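PDB 1VKU: acyl carrier protein from Thermotoga maritima, which probably carries the growing acyl chain during fatty acid biosynthesis, tethered through a phosphopantetheine arm. Local coordinates for residues Val53-Val57 against Ile73-Arg77; Glu14-Ile19 against Ile83-Ile87. The contacts are given in a common frame with arbitrary orientation. Residue numbers count along the deposited sequence, not the author numbering.

In the fold
Both contacts belong to one small, all-helical acyl carrier protein fold and lie on opposite sides of the chain's centre, with their own centres about 14 Å apart. Along the chain contact 1 is nested inside contact 2: helix 14-28 comes first, then helix 50-64, the short helix 70-73 with its following turn, and finally helix 79-92. Contact 2 thus brings the first and last helices together, while contact 1 sets the end of the short helix and its turn against helix 50-64. They meet where Ile76 CG1 lies 3.7 Å from Ile85 CD1, so the packing beside the helix that begins at Ser50, the predicted phosphopantetheine attachment residue, continues to the last helix.

Contact 1: residues Val53-Val57 against Ile73-Arg77; sequences VIDLV and ISKIR
Val53-Val57 is one turn of helix 50-64, with Val57 N hydrogen-bonded to Val53 O at 2.9 Å. Opposite it, a type I beta turn begins at Ile73, the last residue of the short helix 70-73, and runs to Ile76, closed by the hydrogen bond from Ile76 N to Ile73 O at 3.1 Å. The nearest CA atoms are those of Ile54 and Ile73, 7.0 Å apart, and the contact is wholly apolar. Ile73, an mt rotamer pointing toward the helix, spreads over three residues: its CG2 lies 4.1 Å from Val53 CG1 and 4.2 Å from Ile54 CG1, while its CD1 reaches Val57 CG1 at 3.8 Å. Branched aliphatic side chains suit this face, filling the gap between two backbones without polar groups to satisfy. Ser74 (phi/psi -65/-15) and Lys75 (-98/-8), the turn's central pair, sit at the surface, where polar side chains are at home; Ser74 OG hydrogen-bonds to Glu71 O. Ile76 then turns extended (-70/125) and, again mt, directs its CA-to-CB bond toward the helix, its CG2 4.1 Å from Val53 CG1 and its CD1 4.0 Å from Val57 CG2. The two valines, both t and one helical turn apart, thus each meet both isoleucines. In this family the second and short third helices commonly border the acyl-chain pocket, and this interface probably corresponds to that region; Ile54 is about 6 Å, side chain to side chain, from Ser50, the predicted phosphopantetheine attachment residue, unmodified here. Beyond it, Ile68 touches Val57 and Ile73, Phe43 and Ile85 of helix 79-92 touch Ile76, and Leu56 faces helices 14-28 and 79-92.

Contact 2: residues Glu14-Ile19 against Ile83-Ile87; sequences ERKKLI and IDIVI
Leu18 and Ile83 form the apolar centre, their CA atoms 6.3 Å apart and both side chains directed toward the opposing helix. Ile83 adopts mm (chi2 -44°), which places its CD1 3.9 Å from Leu18 CB, 3.8 Å from Leu18 O and 4.1 Å from Ile19 CG1. Leu18, mt, spreads its two methyls along the other helix: CD2 to Val86 CG1 at 3.8 Å and CD1 to Ile87 CG1 at 3.6 Å. A forked leucine suits a place facing successive residues of a helix, and beta-branched partners give it a compact surface. Both segments are regular alpha-helix; their local axes approach to 10.4 Å, with a signed crossing angle of 113°, and the CA atoms of Glu14 and Ile87 are 7.9 Å apart. This joins the first and last helices of the acyl carrier protein bundle, and helix 50-64 packs against them, Phe64 on Leu18 and Phe60 on Val86. Farther out, Glu14 OE1 touches Ile87 CG2 at 3.8 Å. Arg15 (chi1-chi3 m, t, p) starts sideways but bends back, so that its guanidinium has Ile83 CG2 over one face (3.5 Å from NH2) and Ile87 CD1 3.4 Å from NH1. Asp84 directs CA-to-CB away, yet its m rotamer (chi1 -81°) brings the carboxylate back to the guanidinium edge, where Asp84 OD1 accepts both Arg15 NH1 (3.0 Å) and NH2 (2.8 Å) in a salt bridge; Arg15 NE forms a second, with Glu39 OE2.

Contact 1: residues Val53-Val57 against Ile73-Arg77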
ATOM      1  N   VAL A  53      -2.940   8.809  -0.044  1.00 30.75           N
ATOM      2  CA  VAL A  53      -3.318   7.481   0.411  1.00 27.00           C
ATOM      3  C   VAL A  53      -4.453   6.904  -0.436  1.00 29.02           C
ATOM      4  O   VAL A  53      -4.387   5.746  -0.807  1.00 28.98           O
ATOM      5  CB  VAL A  53      -3.648   7.447   1.880  1.00 27.39           C
ATOM      6  CG1 VAL A  53      -4.255   6.098   2.257  1.00 26.90           C
ATOM      7  CG2 VAL A  53      -2.384   7.687   2.673  1.00 28.98           C
ATOM      8  N   ILE A  54      -5.483   7.703  -0.723  1.00 27.53           N
ATOM      9  CA  ILE A  54      -6.579   7.305  -1.627  1.00 28.14           C
ATOM     10  C   ILE A  54      -6.056   6.918  -3.023  1.00 27.95           C
ATOM     11  O   ILE A  54      -6.457   5.892  -3.549  1.00 29.30           O
ATOM     12  CB  ILE A  54      -7.638   8.424  -1.732  1.00 27.80           C
ATOM     13  CG1 ILE A  54      -8.366   8.592  -0.411  1.00 25.38           C
ATOM     14  CG2 ILE A  54      -8.601   8.182  -2.908  1.00 28.73           C
ATOM     15  CD1 ILE A  54      -9.164   9.871  -0.278  1.00 26.94           C
ATOM     16  N   ASP A  55      -5.161   7.721  -3.606  1.00 26.67           N
ATOM     17  CA  ASP A  55      -4.596   7.398  -4.920  1.00 26.10           C
ATOM     18  C   ASP A  55      -3.798   6.100  -4.840  1.00 26.79           C
ATOM     19  O   ASP A  55      -3.965   5.217  -5.661  1.00 26.92           O
ATOM     20  CB  ASP A  55      -3.695   8.507  -5.456  1.00 27.12           C
ATOM     21  CG  ASP A  55      -4.467   9.668  -6.046  1.00 29.67           C
ATOM     22  OD1 ASP A  55      -5.410   9.470  -6.864  1.00 35.10           O
ATOM     23  OD2 ASP A  55      -4.166  10.846  -5.765  1.00 34.75           O
ATOM     24  N   LEU A  56      -2.916   5.995  -3.858  1.00 26.04           N
ATOM     25  CA  LEU A  56      -2.167   4.759  -3.605  1.00 31.00           C
ATOM     26  C   LEU A  56      -3.074   3.525  -3.506  1.00 29.50           C
ATOM     27  O   LEU A  56      -2.787   2.502  -4.118  1.00 29.94           O
ATOM     28  CB  LEU A  56      -1.347   4.884  -2.323  1.00 31.33           C
ATOM     29  CG  LEU A  56      -0.345   3.792  -1.986  1.00 37.72           C
ATOM     30  CD1 LEU A  56       0.740   3.717  -3.030  1.00 40.80           C
ATOM     31  CD2 LEU A  56       0.228   4.150  -0.660  1.00 42.23           C
ATOM     32  N   VAL A  57      -4.170   3.639  -2.762  1.00 29.84           N
ATOM     33  CA  VAL A  57      -5.102   2.516  -2.547  1.00 28.42           C
ATOM     34  C   VAL A  57      -5.759   2.131  -3.880  1.00 30.12           C
ATOM     35  O   VAL A  57      -5.811   0.954  -4.214  1.00 32.41           O
ATOM     36  CB  VAL A  57      -6.140   2.846  -1.441  1.00 27.31           C
ATOM     37  CG1 VAL A  57      -7.321   1.893  -1.454  1.00 27.56           C
ATOM     38  CG2 VAL A  57      -5.467   2.866  -0.048  1.00 27.85           C
ATOM     39  N   ILE A  73      -9.722   2.500   4.360  1.00 29.53           N
ATOM     40  CA  ILE A  73      -8.760   3.497   3.882  1.00 28.31           C
ATOM     41  C   ILE A  73      -8.500   4.519   4.969  1.00 29.44           C
ATOM     42  O   ILE A  73      -7.349   4.842   5.238  1.00 29.16           O
ATOM     43  CB  ILE A  73      -9.275   4.237   2.625  1.00 30.10           C
ATOM     44  CG1 ILE A  73      -9.431   3.276   1.441  1.00 33.14           C
ATOM     45  CG2 ILE A  73      -8.326   5.399   2.290  1.00 25.83           C
ATOM     46  CD1 ILE A  73     -10.122   3.880   0.156  1.00 30.34           C
ATOM     47  N   SER A  74      -9.568   5.005   5.607  1.00 30.92           N
ATOM     48  CA  SER A  74      -9.464   6.080   6.596  1.00 33.47           C
ATOM     49  C   SER A  74      -8.682   5.715   7.859  1.00 34.58           C
ATOM     50  O   SER A  74      -8.299   6.590   8.625  1.00 36.68           O
ATOM     51  CB  SER A  74     -10.851   6.588   6.992  1.00 33.47           C
ATOM     52  OG  SER A  74     -11.565   5.590   7.664  1.00 32.93           O
ATOM     53  N   LYS A  75      -8.457   4.424   8.065  1.00 34.24           N
ATOM     54  CA  LYS A  75      -7.814   3.906   9.261  1.00 30.65           C
ATOM     55  C   LYS A  75      -6.318   3.644   9.013  1.00 30.95           C
ATOM     56  O   LYS A  75      -5.573   3.320   9.931  1.00 33.40           O
ATOM     57  CB  LYS A  75      -8.507   2.598   9.671  1.00 29.91           C
ATOM     58  CG  LYS A  75      -9.937   2.733  10.249  1.00 34.06           C
ATOM     59  CD  LYS A  75     -10.581   1.346  10.547  1.00 30.83           C
ATOM     60  N   ILE A  76      -5.894   3.756   7.766  1.00 31.33           N
ATOM     61  CA  ILE A  76      -4.509   3.503   7.348  1.00 32.14           C
ATOM     62  C   ILE A  76      -3.615   4.612   7.890  1.00 34.69           C
ATOM     63  O   ILE A  76      -3.876   5.797   7.648  1.00 36.71           O
ATOM     64  CB  ILE A  76      -4.439   3.434   5.794  1.00 32.99           C
ATOM     65  CG1 ILE A  76      -4.989   2.099   5.286  1.00 25.99           C
ATOM     66  CG2 ILE A  76      -3.015   3.618   5.289  1.00 34.23           C
ATOM     67  CD1 ILE A  76      -5.105   1.989   3.789  1.00 33.38           C
ATOM     68  N   ARG A  77      -2.572   4.225   8.627  1.00 32.63           N
ATOM     69  CA  ARG A  77      -1.631   5.156   9.258  1.00 32.85           C
ATOM     70  C   ARG A  77      -0.217   4.877   8.805  1.00 29.81           C
ATOM     71  O   ARG A  77       0.516   5.772   8.429  1.00 26.84           O
ATOM     72  CB  ARG A  77      -1.664   4.990  10.785  1.00 34.05           C
ATOM     73  CG  ARG A  77      -2.341   6.081  11.520  1.00 40.61           C
ATOM     74  CD  ARG A  77      -3.412   6.716  10.701  1.00 50.75           C
ATOM     75  NE  ARG A  77      -4.540   7.171  11.492  1.00 57.98           N
ATOM     76  CZ  ARG A  77      -5.531   7.873  10.991  1.00 56.27           C
ATOM     77  NH1 ARG A  77      -5.513   8.202   9.702  1.00 55.37           N
ATOM     78  NH2 ARG A  77      -6.529   8.256  11.775  1.00 58.05           N
TER

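Contact 2: residues Glu14-Ile19 against Ile83-Ile87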
ATOM      1  N   GLU A  14       6.019 -12.325   0.751  1.00 30.00           N
ATOM      2  CA  GLU A  14       4.832 -11.537   0.399  1.00 29.73           C
ATOM      3  C   GLU A  14       4.939 -10.087   0.868  1.00 28.10           C
ATOM      4  O   GLU A  14       4.525  -9.211   0.162  1.00 25.21           O
ATOM      5  CB  GLU A  14       3.537 -12.161   0.929  1.00 31.91           C
ATOM      6  CG  GLU A  14       3.393 -12.087   2.451  1.00 35.26           C
ATOM      7  CD  GLU A  14       2.129 -12.759   2.977  1.00 37.55           C
ATOM      8  OE1 GLU A  14       1.212 -13.039   2.143  1.00 47.67           O
ATOM      9  OE2 GLU A  14       2.060 -12.997   4.224  1.00 41.30           O
ATOM     10  N   ARG A  15       5.504  -9.834   2.047  1.00 25.83           N
ATOM     11  CA  ARG A  15       5.608  -8.467   2.540  1.00 25.08           C
ATOM     12  C   ARG A  15       6.657  -7.692   1.747  1.00 28.55           C
ATOM     13  O   ARG A  15       6.380  -6.573   1.325  1.00 29.45           O
ATOM     14  CB  ARG A  15       5.930  -8.436   4.035  1.00 25.41           C
ATOM     15  CG  ARG A  15       4.899  -9.153   4.894  1.00 21.62           C
ATOM     16  CD  ARG A  15       5.073  -8.927   6.422  1.00 23.99           C
ATOM     17  NE  ARG A  15       4.518  -7.633   6.765  1.00 27.22           N
ATOM     18  CZ  ARG A  15       3.206  -7.381   6.868  1.00 39.08           C
ATOM     19  NH1 ARG A  15       2.318  -8.365   6.720  1.00 32.75           N
ATOM     20  NH2 ARG A  15       2.773  -6.144   7.138  1.00 32.78           N
ATOM     21  N   LYS A  16       7.846  -8.284   1.552  1.00 25.99           N
ATOM     22  CA  LYS A  16       8.903  -7.674   0.741  1.00 25.22           C
ATOM     23  C   LYS A  16       8.372  -7.286  -0.621  1.00 25.13           C
ATOM     24  O   LYS A  16       8.696  -6.223  -1.115  1.00 27.99           O
ATOM     25  CB  LYS A  16      10.153  -8.563   0.634  0.65 24.61           C
ATOM     26  CG  LYS A  16      10.746  -8.888   2.024  0.65 28.03           C
ATOM     27  CD  LYS A  16      12.224  -9.272   2.037  0.65 25.95           C
ATOM     28  CE  LYS A  16      12.696  -9.319   3.501  0.65 24.20           C
ATOM     29  NZ  LYS A  16      14.010  -9.977   3.697  0.65 22.44           N
ATOM     30  N   LYS A  17       7.590  -8.171  -1.227  1.00 26.31           N
ATOM     31  CA  LYS A  17       7.046  -7.943  -2.552  1.00 26.12           C
ATOM     32  C   LYS A  17       6.050  -6.782  -2.588  1.00 26.12           C
ATOM     33  O   LYS A  17       6.116  -5.945  -3.474  1.00 27.63           O
ATOM     34  CB  LYS A  17       6.442  -9.228  -3.115  1.00 26.19           C
ATOM     35  CG  LYS A  17       7.462 -10.324  -3.482  1.00 21.78           C
ATOM     36  CD  LYS A  17       6.736 -11.551  -3.960  1.00 27.63           C
ATOM     37  CE  LYS A  17       7.687 -12.650  -4.303  1.00 28.37           C
ATOM     38  NZ  LYS A  17       6.903 -13.803  -4.752  1.00 29.79           N
ATOM     39  N   LEU A  18       5.143  -6.724  -1.621  1.00 26.48           N
ATOM     40  CA  LEU A  18       4.201  -5.607  -1.537  1.00 26.63           C
ATOM     41  C   LEU A  18       4.855  -4.288  -1.150  1.00 27.04           C
ATOM     42  O   LEU A  18       4.444  -3.246  -1.615  1.00 27.38           O
ATOM     43  CB  LEU A  18       3.029  -5.931  -0.617  1.00 26.89           C
ATOM     44  CG  LEU A  18       2.165  -7.075  -1.159  1.00 24.56           C
ATOM     45  CD1 LEU A  18       1.203  -7.514  -0.105  1.00 27.09           C
ATOM     46  CD2 LEU A  18       1.423  -6.664  -2.413  1.00 28.39           C
ATOM     47  N   ILE A  19       5.897  -4.316  -0.327  1.00 27.72           N
ATOM     48  CA  ILE A  19       6.639  -3.078  -0.105  1.00 27.89           C
ATOM     49  C   ILE A  19       7.300  -2.633  -1.409  1.00 28.83           C
ATOM     50  O   ILE A  19       7.323  -1.443  -1.737  1.00 28.81           O
ATOM     51  CB  ILE A  19       7.640  -3.232   1.066  1.00 28.80           C
ATOM     52  CG1 ILE A  19       6.861  -3.357   2.369  1.00 22.58           C
ATOM     53  CG2 ILE A  19       8.558  -2.043   1.143  1.00 25.84           C
ATOM     54  CD1 ILE A  19       7.687  -3.922   3.560  1.00 31.49           C
ATOM     55  N   ILE A  83      -0.043  -2.804   3.683  1.00 27.80           N
ATOM     56  CA  ILE A  83       0.473  -4.120   3.340  1.00 27.17           C
ATOM     57  C   ILE A  83      -0.490  -5.170   3.916  1.00 27.38           C
ATOM     58  O   ILE A  83      -0.874  -6.113   3.239  1.00 27.34           O
ATOM     59  CB  ILE A  83       1.914  -4.316   3.913  1.00 27.43           C
ATOM     60  CG1 ILE A  83       2.924  -3.272   3.384  1.00 26.16           C
ATOM     61  CG2 ILE A  83       2.422  -5.751   3.687  1.00 30.22           C
ATOM     62  CD1 ILE A  83       2.857  -2.982   1.861  1.00 40.18           C
ATOM     63  N   ASP A  84      -0.900  -4.959   5.155  1.00 27.78           N
ATOM     64  CA  ASP A  84      -1.769  -5.890   5.856  1.00 30.27           C
ATOM     65  C   ASP A  84      -3.136  -6.006   5.200  1.00 28.69           C
ATOM     66  O   ASP A  84      -3.657  -7.092   5.042  1.00 28.82           O
ATOM     67  CB  ASP A  84      -1.957  -5.443   7.295  1.00 30.62           C
ATOM     68  CG  ASP A  84      -0.799  -5.846   8.207  1.00 40.67           C
ATOM     69  OD1 ASP A  84       0.114  -6.609   7.787  1.00 41.39           O
ATOM     70  OD2 ASP A  84      -0.735  -5.429   9.390  1.00 47.38           O
ATOM     71  N   ILE A  85      -3.712  -4.874   4.833  1.00 31.08           N
ATOM     72  CA  ILE A  85      -4.996  -4.858   4.177  1.00 31.69           C
ATOM     73  C   ILE A  85      -4.930  -5.624   2.867  1.00 30.62           C
ATOM     74  O   ILE A  85      -5.759  -6.475   2.628  1.00 32.21           O
ATOM     75  CB  ILE A  85      -5.478  -3.412   3.988  1.00 33.74           C
ATOM     76  CG1 ILE A  85      -6.073  -2.915   5.308  1.00 38.04           C
ATOM     77  CG2 ILE A  85      -6.543  -3.323   2.901  1.00 34.68           C
ATOM     78  CD1 ILE A  85      -6.013  -1.420   5.494  1.00 41.27           C
ATOM     79  N   VAL A  86      -3.950  -5.313   2.027  1.00 29.75           N
ATOM     80  CA  VAL A  86      -3.741  -5.992   0.737  1.00 28.18           C
ATOM     81  C   VAL A  86      -3.578  -7.511   0.875  1.00 27.70           C
ATOM     82  O   VAL A  86      -4.297  -8.259   0.226  1.00 29.03           O
ATOM     83  CB  VAL A  86      -2.572  -5.356  -0.051  1.00 29.33           C
ATOM     84  CG1 VAL A  86      -2.218  -6.179  -1.293  1.00 25.76           C
ATOM     85  CG2 VAL A  86      -2.940  -3.918  -0.451  1.00 22.87           C
ATOM     86  N   ILE A  87      -2.677  -7.971   1.746  1.00 28.71           N
ATOM     87  CA  ILE A  87      -2.608  -9.412   2.070  1.00 27.77           C
ATOM     88  C   ILE A  87      -3.956 -10.015   2.446  1.00 29.32           C
ATOM     89  O   ILE A  87      -4.317 -11.085   1.943  1.00 28.78           O
ATOM     90  CB  ILE A  87      -1.555  -9.692   3.175  1.00 26.24           C
ATOM     91  CG1 ILE A  87      -0.148  -9.484   2.625  1.00 23.32           C
ATOM     92  CG2 ILE A  87      -1.689 -11.111   3.692  1.00 28.45           C
ATOM     93  CD1 ILE A  87       0.917  -9.188   3.681  1.00 33.04           C
TER